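Local atomic coordinates of glycosylation Associate Protein 1 (Streptococcus agalactiae serotype V, PDB entry 6OYC), a protein that probably acts together with its partners Gap2 and Gap3 in the glycosylation and accessory Sec secretion of a surface glycoprotein. Residues Met40-Lys46 / Leu506-Ile511; Asp228-Phe234 / Gly249-Val255; Ala277-Leu283 / Lys295-Val300. Residue numbers count along the deposited sequence, not the author numbering.

Contact 1: Met40-Lys46 / Leu506-Ile511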
# COMPACT_ATOMS: atom_id res chain seq x y z
N MET A 40 -3.23 8.03 14.00
CA MET A 40 -3.10 9.20 14.87
C MET A 40 -4.38 9.49 15.63
O MET A 40 -4.33 10.00 16.76
CB MET A 40 -2.68 10.42 14.06
CG MET A 40 -3.60 10.81 12.95
SD MET A 40 -3.49 12.60 12.71
CE MET A 40 -2.13 12.74 11.57
N PHE A 41 -5.54 9.16 15.06
CA PHE A 41 -6.75 9.23 15.87
C PHE A 41 -6.71 8.20 16.99
O PHE A 41 -7.22 8.45 18.08
CB PHE A 41 -8.00 9.05 15.00
CG PHE A 41 -8.45 10.32 14.35
CD1 PHE A 41 -7.64 10.95 13.42
CD2 PHE A 41 -9.64 10.93 14.72
CE1 PHE A 41 -8.03 12.13 12.83
CE2 PHE A 41 -10.03 12.12 14.14
CZ PHE A 41 -9.24 12.72 13.19
N ASP A 42 -6.08 7.04 16.73
CA ASP A 42 -5.89 6.02 17.76
C ASP A 42 -4.95 6.52 18.85
O ASP A 42 -5.28 6.47 20.04
CB ASP A 42 -5.33 4.74 17.14
CG ASP A 42 -6.41 3.85 16.53
OD1 ASP A 42 -7.58 4.29 16.50
OD2 ASP A 42 -6.09 2.73 16.09
N TYR A 43 -3.76 6.98 18.46
CA TYR A 43 -2.83 7.62 19.38
C TYR A 43 -3.52 8.72 20.18
O TYR A 43 -3.17 8.96 21.34
CB TYR A 43 -1.65 8.24 18.62
CG TYR A 43 -0.71 7.25 17.98
CD1 TYR A 43 -0.53 5.98 18.50
CD2 TYR A 43 0.02 7.60 16.85
CE1 TYR A 43 0.35 5.07 17.91
CE2 TYR A 43 0.89 6.71 16.24
CZ TYR A 43 1.05 5.45 16.79
OH TYR A 43 1.91 4.56 16.21
N ALA A 44 -4.50 9.40 19.57
CA ALA A 44 -5.20 10.49 20.21
C ALA A 44 -6.37 10.01 21.05
O ALA A 44 -7.05 10.84 21.66
CB ALA A 44 -5.69 11.50 19.17
N GLY A 45 -6.62 8.70 21.07
CA GLY A 45 -7.69 8.18 21.89
C GLY A 45 -9.10 8.38 21.37
O GLY A 45 -10.05 8.19 22.13
N LYS A 46 -9.27 8.73 20.09
CA LYS A 46 -10.61 8.89 19.54
C LYS A 46 -11.24 7.54 19.22
O LYS A 46 -10.57 6.57 18.88
CB LYS A 46 -10.57 9.75 18.28
CG LYS A 46 -9.91 11.11 18.50
CD LYS A 46 -10.36 11.71 19.82
CE LYS A 46 -10.51 13.21 19.72
NZ LYS A 46 -9.43 13.93 20.42
N LEU A 506 -2.10 17.61 16.22
CA LEU A 506 -2.61 17.65 14.86
C LEU A 506 -4.08 17.24 14.81
O LEU A 506 -4.91 17.91 14.19
CB LEU A 506 -1.74 16.75 13.97
CG LEU A 506 -1.88 16.90 12.47
CD1 LEU A 506 -1.84 18.36 12.06
CD2 LEU A 506 -0.79 16.12 11.78
N VAL A 507 -4.42 16.13 15.49
CA VAL A 507 -5.80 15.65 15.51
C VAL A 507 -6.73 16.71 16.07
O VAL A 507 -7.80 16.98 15.52
CB VAL A 507 -5.90 14.35 16.33
CG1 VAL A 507 -7.35 14.04 16.65
CG2 VAL A 507 -5.26 13.19 15.58
N GLU A 508 -6.32 17.34 17.17
CA GLU A 508 -7.14 18.38 17.78
C GLU A 508 -7.26 19.59 16.87
O GLU A 508 -8.33 20.22 16.81
CB GLU A 508 -6.55 18.77 19.13
CG GLU A 508 -7.57 19.31 20.10
CD GLU A 508 -8.53 18.24 20.58
OE1 GLU A 508 -8.25 17.03 20.38
OE2 GLU A 508 -9.58 18.61 21.17
N ARG A 509 -6.20 19.94 16.14
CA ARG A 509 -6.29 21.04 15.18
C ARG A 509 -7.29 20.72 14.07
O ARG A 509 -8.12 21.56 13.71
CB ARG A 509 -4.90 21.33 14.58
CG ARG A 509 -4.89 22.40 13.50
CD ARG A 509 -3.47 22.90 13.23
NE ARG A 509 -2.88 23.46 14.44
CZ ARG A 509 -1.90 22.89 15.14
NH1 ARG A 509 -1.39 21.73 14.75
NH2 ARG A 509 -1.44 23.48 16.24
N ILE A 510 -7.21 19.50 13.52
CA ILE A 510 -8.19 19.06 12.52
C ILE A 510 -9.59 19.15 13.09
O ILE A 510 -10.50 19.72 12.48
CB ILE A 510 -7.87 17.62 12.06
CG1 ILE A 510 -6.53 17.58 11.32
CG2 ILE A 510 -8.97 17.08 11.16
CD1 ILE A 510 -5.99 16.17 11.17
N ILE A 511 -9.77 18.63 14.30
CA ILE A 511 -11.11 18.48 14.88
C ILE A 511 -11.74 19.83 15.16
O ILE A 511 -12.94 20.03 14.92
CB ILE A 511 -11.04 17.63 16.16
CG1 ILE A 511 -10.88 16.16 15.81
CG2 ILE A 511 -12.29 17.82 16.99
CD1 ILE A 511 -10.62 15.32 17.02
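This is a helix-to-helix contact, mostly apolar, in the first of two Rossmann-like domains of a GT-B-type fold. Helix 505-512, near the C terminus, packs against the end of helix 33-43. A C-terminal helix that returns to the N-terminal domain is a familiar feature of GT-B proteins. Val507 is the central residue. Its CG1 lies over the face of the Phe41 ring, 4.1 Å from the centroid and 9° off the normal, a CH-pi contact. The same CG1 is 3.9 Å from Ala44 CB. On its other branch, Val507 CG2 is 3.4 Å from Met40 SD. Met40 also reaches back one residue, with its CE 3.6 Å from Leu506 CD2. Phe41 meets the rings of Phe2 and Phe4 edge-to-face, so this packing continues onto strand 2-5. Helix 33-43 ends in a Schellman motif. Gly45 has a positive phi of 76°, Lys46 N bonds to Phe41 O at 2.9 Å, and Gly45 N bonds to Asp42 O at 2.8 Å. The chain then turns so that Lys46 extends over helix 505-512. Its CE packs 3.4 Å from Ile511 CD1, and Lys46 NZ forms a salt bridge to Glu508 OE1 at 3.3 Å, the hydrogen bond within it being weak.

Contact 2: Asp228-Phe234 / Gly249-Val255; sequences DTIIVSF and GNLILSV
Two extended strands, 229-233 and 250-255, run side by side in parallel. Their axes approach to 4.5 Å and cross at -17°. The register pairs Thr229 with Asn250, Ile231 with Ile252 and Ser233 with Ser254 on one face. Ile230 with Leu251 and Val232 with Leu253 share the other. The ladder starts with Asn250 N to Asp228 O (3.1 Å) and Ile230 N to Asn250 O (2.8 Å). It continues with Ile252 N to Ile230 O (2.9 Å), Val232 N to Ile252 O (2.8 Å), Ser254 N to Val232 O (2.8 Å) and Phe234 N to Ser254 O (2.8 Å). Gly249 leaves room at the start: a CB there would lie 2.9 Å from Asp228 O. Ile252 (m, t) puts CD1 into the notch between Thr229 CG2 (3.7 Å) and Ile231 CG1 (4.0 Å). Leu251 (t, p) fills the notch opposite, its CD1 4.5 Å from Ile230 CB and 3.5 Å from Val232 CG2. Leu253 (m, t) straddles the next: its CD2 is 4.1 Å from Val232 CB, and Leu253 CD1 meets the Phe234 ring edge, 4.2 Å from Phe234 CD2. Helix 239-242 touches Val232 and links the strands, completing a beta-alpha-beta crossover of a Rossmann-like sheet.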
# COMPACT_ATOMS: atom_id res chain seq x y z
N ASP A 228 -21.50 12.54 14.91
CA ASP A 228 -20.32 11.84 14.41
C ASP A 228 -19.69 12.61 13.26
O ASP A 228 -20.25 13.57 12.73
CB ASP A 228 -20.69 10.43 13.95
CG ASP A 228 -20.98 9.50 15.10
OD1 ASP A 228 -20.46 9.75 16.22
OD2 ASP A 228 -21.71 8.50 14.87
N THR A 229 -18.49 12.17 12.88
CA THR A 229 -17.76 12.72 11.75
C THR A 229 -17.39 11.59 10.79
O THR A 229 -16.92 10.53 11.22
CB THR A 229 -16.51 13.47 12.20
OG1 THR A 229 -16.90 14.64 12.94
CG2 THR A 229 -15.61 13.88 11.00
N ILE A 230 -17.61 11.81 9.51
CA ILE A 230 -17.19 10.89 8.48
C ILE A 230 -15.94 11.47 7.85
O ILE A 230 -15.93 12.63 7.42
CB ILE A 230 -18.29 10.67 7.43
CG1 ILE A 230 -19.54 10.11 8.10
CG2 ILE A 230 -17.81 9.72 6.36
CD1 ILE A 230 -20.66 9.90 7.14
N ILE A 231 -14.86 10.68 7.83
CA ILE A 231 -13.63 11.07 7.17
C ILE A 231 -13.51 10.25 5.91
O ILE A 231 -13.43 9.02 5.96
CB ILE A 231 -12.41 10.90 8.09
CG1 ILE A 231 -12.61 11.78 9.35
CG2 ILE A 231 -11.15 11.28 7.35
CD1 ILE A 231 -11.78 11.43 10.56
N VAL A 232 -13.56 10.93 4.76
CA VAL A 232 -13.67 10.29 3.46
C VAL A 232 -12.35 10.43 2.72
O VAL A 232 -11.86 11.54 2.50
CB VAL A 232 -14.82 10.88 2.63
CG1 VAL A 232 -14.87 10.19 1.24
CG2 VAL A 232 -16.15 10.74 3.36
N SER A 233 -11.80 9.29 2.32
CA SER A 233 -10.76 9.25 1.31
C SER A 233 -11.30 9.80 -0.01
O SER A 233 -12.22 9.21 -0.59
CB SER A 233 -10.30 7.80 1.15
OG SER A 233 -8.97 7.73 0.73
N PHE A 234 -10.77 10.93 -0.48
CA PHE A 234 -11.33 11.55 -1.69
C PHE A 234 -11.18 10.63 -2.89
O PHE A 234 -10.06 10.27 -3.28
CB PHE A 234 -10.65 12.90 -1.98
CG PHE A 234 -11.30 13.67 -3.10
CD1 PHE A 234 -11.12 13.29 -4.43
CD2 PHE A 234 -12.08 14.79 -2.84
CE1 PHE A 234 -11.71 14.01 -5.46
CE2 PHE A 234 -12.67 15.50 -3.86
CZ PHE A 234 -12.49 15.12 -5.18
N GLY A 249 -24.12 14.11 9.29
CA GLY A 249 -23.13 14.55 10.25
C GLY A 249 -22.05 15.50 9.76
O GLY A 249 -22.24 16.25 8.80
N ASN A 250 -20.90 15.47 10.42
CA ASN A 250 -19.74 16.23 9.98
C ASN A 250 -18.92 15.44 8.97
O ASN A 250 -18.91 14.21 8.96
CB ASN A 250 -18.85 16.59 11.17
CG ASN A 250 -19.51 17.59 12.07
OD1 ASN A 250 -19.87 18.68 11.63
ND2 ASN A 250 -19.73 17.21 13.32
N LEU A 251 -18.20 16.18 8.13
CA LEU A 251 -17.51 15.59 7.00
C LEU A 251 -16.12 16.19 6.88
O LEU A 251 -15.97 17.42 6.90
CB LEU A 251 -18.31 15.83 5.71
CG LEU A 251 -17.66 15.35 4.40
CD1 LEU A 251 -17.46 13.84 4.40
CD2 LEU A 251 -18.52 15.77 3.23
N ILE A 252 -15.12 15.33 6.76
CA ILE A 252 -13.75 15.71 6.42
C ILE A 252 -13.33 14.97 5.15
O ILE A 252 -13.44 13.74 5.07
CB ILE A 252 -12.76 15.41 7.57
CG1 ILE A 252 -13.09 16.24 8.81
CG2 ILE A 252 -11.32 15.67 7.13
CD1 ILE A 252 -12.50 15.67 10.07
N LEU A 253 -12.86 15.72 4.16
CA LEU A 253 -12.35 15.14 2.92
C LEU A 253 -10.83 15.03 3.00
O LEU A 253 -10.16 16.01 3.35
CB LEU A 253 -12.74 16.01 1.72
CG LEU A 253 -14.15 15.87 1.19
CD1 LEU A 253 -14.37 16.86 0.03
CD2 LEU A 253 -14.37 14.44 0.72
N SER A 254 -10.29 13.87 2.66
CA SER A 254 -8.84 13.65 2.69
C SER A 254 -8.31 13.52 1.27
O SER A 254 -8.71 12.62 0.53
CB SER A 254 -8.48 12.41 3.52
OG SER A 254 -7.06 12.22 3.53
N VAL A 255 -7.39 14.41 0.91
CA VAL A 255 -6.80 14.46 -0.42
C VAL A 255 -5.37 13.91 -0.31
O VAL A 255 -4.56 14.40 0.50
CB VAL A 255 -6.81 15.89 -0.97
CG1 VAL A 255 -5.90 16.02 -2.21
CG2 VAL A 255 -8.22 16.34 -1.28

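Contact 3: Ala277-Leu283 / Lys295-Val300; sequences AIICDRL and KPVVHV
His299, Ile278 and Val300 bury the most surface where parallel strands 277-280 and 297-299 meet. The strand axes approach to 4.7 Å and cross at -27°. Ile278 pairs with Val297, Ile279 with Val298 and Cys280 with His299. Ile278 bonds twice, N to Pro296 O (2.8 Å) and O to Val298 N (2.7 Å). Its m, t side chain sets CD1 3.9 Å from Lys295 CB. Cys280 N reaches Val298 O at 3.2 Å. Val300 N closes the ladder on Cys280 O at 2.8 Å, and Val300 CG2 (chi1 t) packs 3.5 Å from Ile279 CG2. His299 takes chi1 t and chi2 65°. Leu283 CD2 sits over its ring, 3.7 Å from the centroid, in a CH-pi contact. Asp281 O lies at the ring edge, 3.2 Å from His299 CE1. Helix 283-292 joins the strands as a beta-alpha-beta unit and covers Ile278, Cys280 and Val297. Helix 505-512 packs on Ile279 and Val298, strand 250-255 flanks 277-280, and 297-299 is the chain's outermost strand here.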
# COMPACT_ATOMS: atom_id res chain seq x y z
N ALA A 277 -13.98 20.23 6.81
CA ALA A 277 -12.54 20.48 6.72
C ALA A 277 -11.94 19.58 5.66
O ALA A 277 -12.51 18.54 5.30
CB ALA A 277 -11.84 20.26 8.07
N ILE A 278 -10.78 19.99 5.15
CA ILE A 278 -10.04 19.23 4.16
C ILE A 278 -8.65 18.95 4.70
O ILE A 278 -8.01 19.85 5.26
CB ILE A 278 -9.97 19.95 2.80
CG1 ILE A 278 -11.38 20.15 2.24
CG2 ILE A 278 -9.13 19.17 1.82
CD1 ILE A 278 -11.49 21.28 1.27
N ILE A 279 -8.20 17.71 4.57
CA ILE A 279 -6.84 17.28 4.88
C ILE A 279 -6.11 16.99 3.58
O ILE A 279 -6.69 16.36 2.68
CB ILE A 279 -6.81 16.01 5.76
CG1 ILE A 279 -7.45 16.23 7.12
CG2 ILE A 279 -5.37 15.51 5.92
CD1 ILE A 279 -7.77 14.91 7.81
N CYS A 280 -4.84 17.38 3.49
CA CYS A 280 -4.03 16.75 2.46
C CYS A 280 -2.59 16.59 2.93
O CYS A 280 -2.15 17.20 3.91
CB CYS A 280 -4.06 17.51 1.13
SG CYS A 280 -3.74 19.21 1.33
N ASP A 281 -1.88 15.73 2.21
CA ASP A 281 -0.49 15.42 2.51
C ASP A 281 0.49 16.43 1.91
O ASP A 281 1.67 16.38 2.25
CB ASP A 281 -0.16 14.01 1.99
CG ASP A 281 -0.31 13.87 0.49
OD1 ASP A 281 -1.32 14.35 -0.07
OD2 ASP A 281 0.59 13.30 -0.16
N ARG A 282 0.05 17.33 1.05
CA ARG A 282 1.02 18.18 0.37
C ARG A 282 0.70 19.66 0.56
O ARG A 282 -0.47 20.07 0.55
CB ARG A 282 1.10 17.83 -1.11
CG ARG A 282 1.90 16.54 -1.36
CD ARG A 282 2.16 16.39 -2.83
NE ARG A 282 2.92 17.53 -3.32
CZ ARG A 282 4.24 17.51 -3.50
NH1 ARG A 282 4.90 16.39 -3.25
NH2 ARG A 282 4.88 18.59 -3.93
N LEU A 283 1.76 20.46 0.73
CA LEU A 283 1.59 21.89 0.95
C LEU A 283 1.20 22.61 -0.34
O LEU A 283 0.36 23.52 -0.30
CB LEU A 283 2.87 22.49 1.52
CG LEU A 283 3.11 22.23 3.01
CD1 LEU A 283 4.41 22.86 3.46
CD2 LEU A 283 1.96 22.78 3.82
N LYS A 295 -12.45 26.91 2.85
CA LYS A 295 -12.61 25.80 3.76
C LYS A 295 -11.33 25.66 4.56
O LYS A 295 -10.24 25.95 4.04
CB LYS A 295 -12.89 24.47 3.03
CG LYS A 295 -14.26 24.36 2.39
CD LYS A 295 -15.36 24.26 3.43
CE LYS A 295 -16.71 24.13 2.74
NZ LYS A 295 -17.83 23.87 3.68
N PRO A 296 -11.42 25.22 5.81
CA PRO A 296 -10.20 24.84 6.53
C PRO A 296 -9.48 23.73 5.76
O PRO A 296 -10.07 22.69 5.45
CB PRO A 296 -10.71 24.37 7.89
CG PRO A 296 -12.17 24.83 7.96
CD PRO A 296 -12.65 24.92 6.56
N VAL A 297 -8.23 23.98 5.41
CA VAL A 297 -7.36 23.00 4.75
C VAL A 297 -6.21 22.75 5.71
O VAL A 297 -5.43 23.67 5.99
CB VAL A 297 -6.85 23.51 3.39
CG1 VAL A 297 -5.88 22.54 2.76
CG2 VAL A 297 -8.02 23.81 2.43
N VAL A 298 -6.11 21.54 6.25
CA VAL A 298 -5.08 21.21 7.22
C VAL A 298 -4.07 20.27 6.59
O VAL A 298 -4.43 19.22 6.02
CB VAL A 298 -5.67 20.59 8.50
CG1 VAL A 298 -4.52 20.20 9.45
CG2 VAL A 298 -6.63 21.56 9.17
N HIS A 299 -2.79 20.63 6.69
CA HIS A 299 -1.71 19.83 6.13
C HIS A 299 -1.35 18.72 7.11
O HIS A 299 -1.09 18.98 8.29
CB HIS A 299 -0.51 20.71 5.81
CG HIS A 299 0.76 19.96 5.53
ND1 HIS A 299 0.91 19.13 4.43
CD2 HIS A 299 1.95 19.95 6.17
CE1 HIS A 299 2.13 18.62 4.43
NE2 HIS A 299 2.78 19.10 5.47
N VAL A 300 -1.36 17.48 6.63
CA VAL A 300 -1.03 16.32 7.45
C VAL A 300 0.05 15.54 6.71
O VAL A 300 -0.25 14.86 5.72
CB VAL A 300 -2.26 15.44 7.74
CG1 VAL A 300 -1.85 14.11 8.38
CG2 VAL A 300 -3.27 16.18 8.65

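In the fold
From the N terminus, the chain forms strand 2-5 and then helix 33-43, where contact 1 opens. Strands 48-52 and 73-75 of the first parallel sheet come next, then the antiparallel sheet from strand 103-106 to strand 204-205. Contact 2 closes a short loop between Phe234 and Gly249, and contact 3 another between Leu283 and Lys295. These two stand in series. Their strands adjoin in the first sheet, with Val255 N 2.7 Å from Ile279 O, a probable hydrogen bond. After the second parallel sheet, from strand 318-323 to strand 464-466, the chain returns at 506-511 to close contact 1. That long loop encloses both others. Contact 1 rests on their sheet: Phe41 CZ is 3.9 Å from Ile231 CD1.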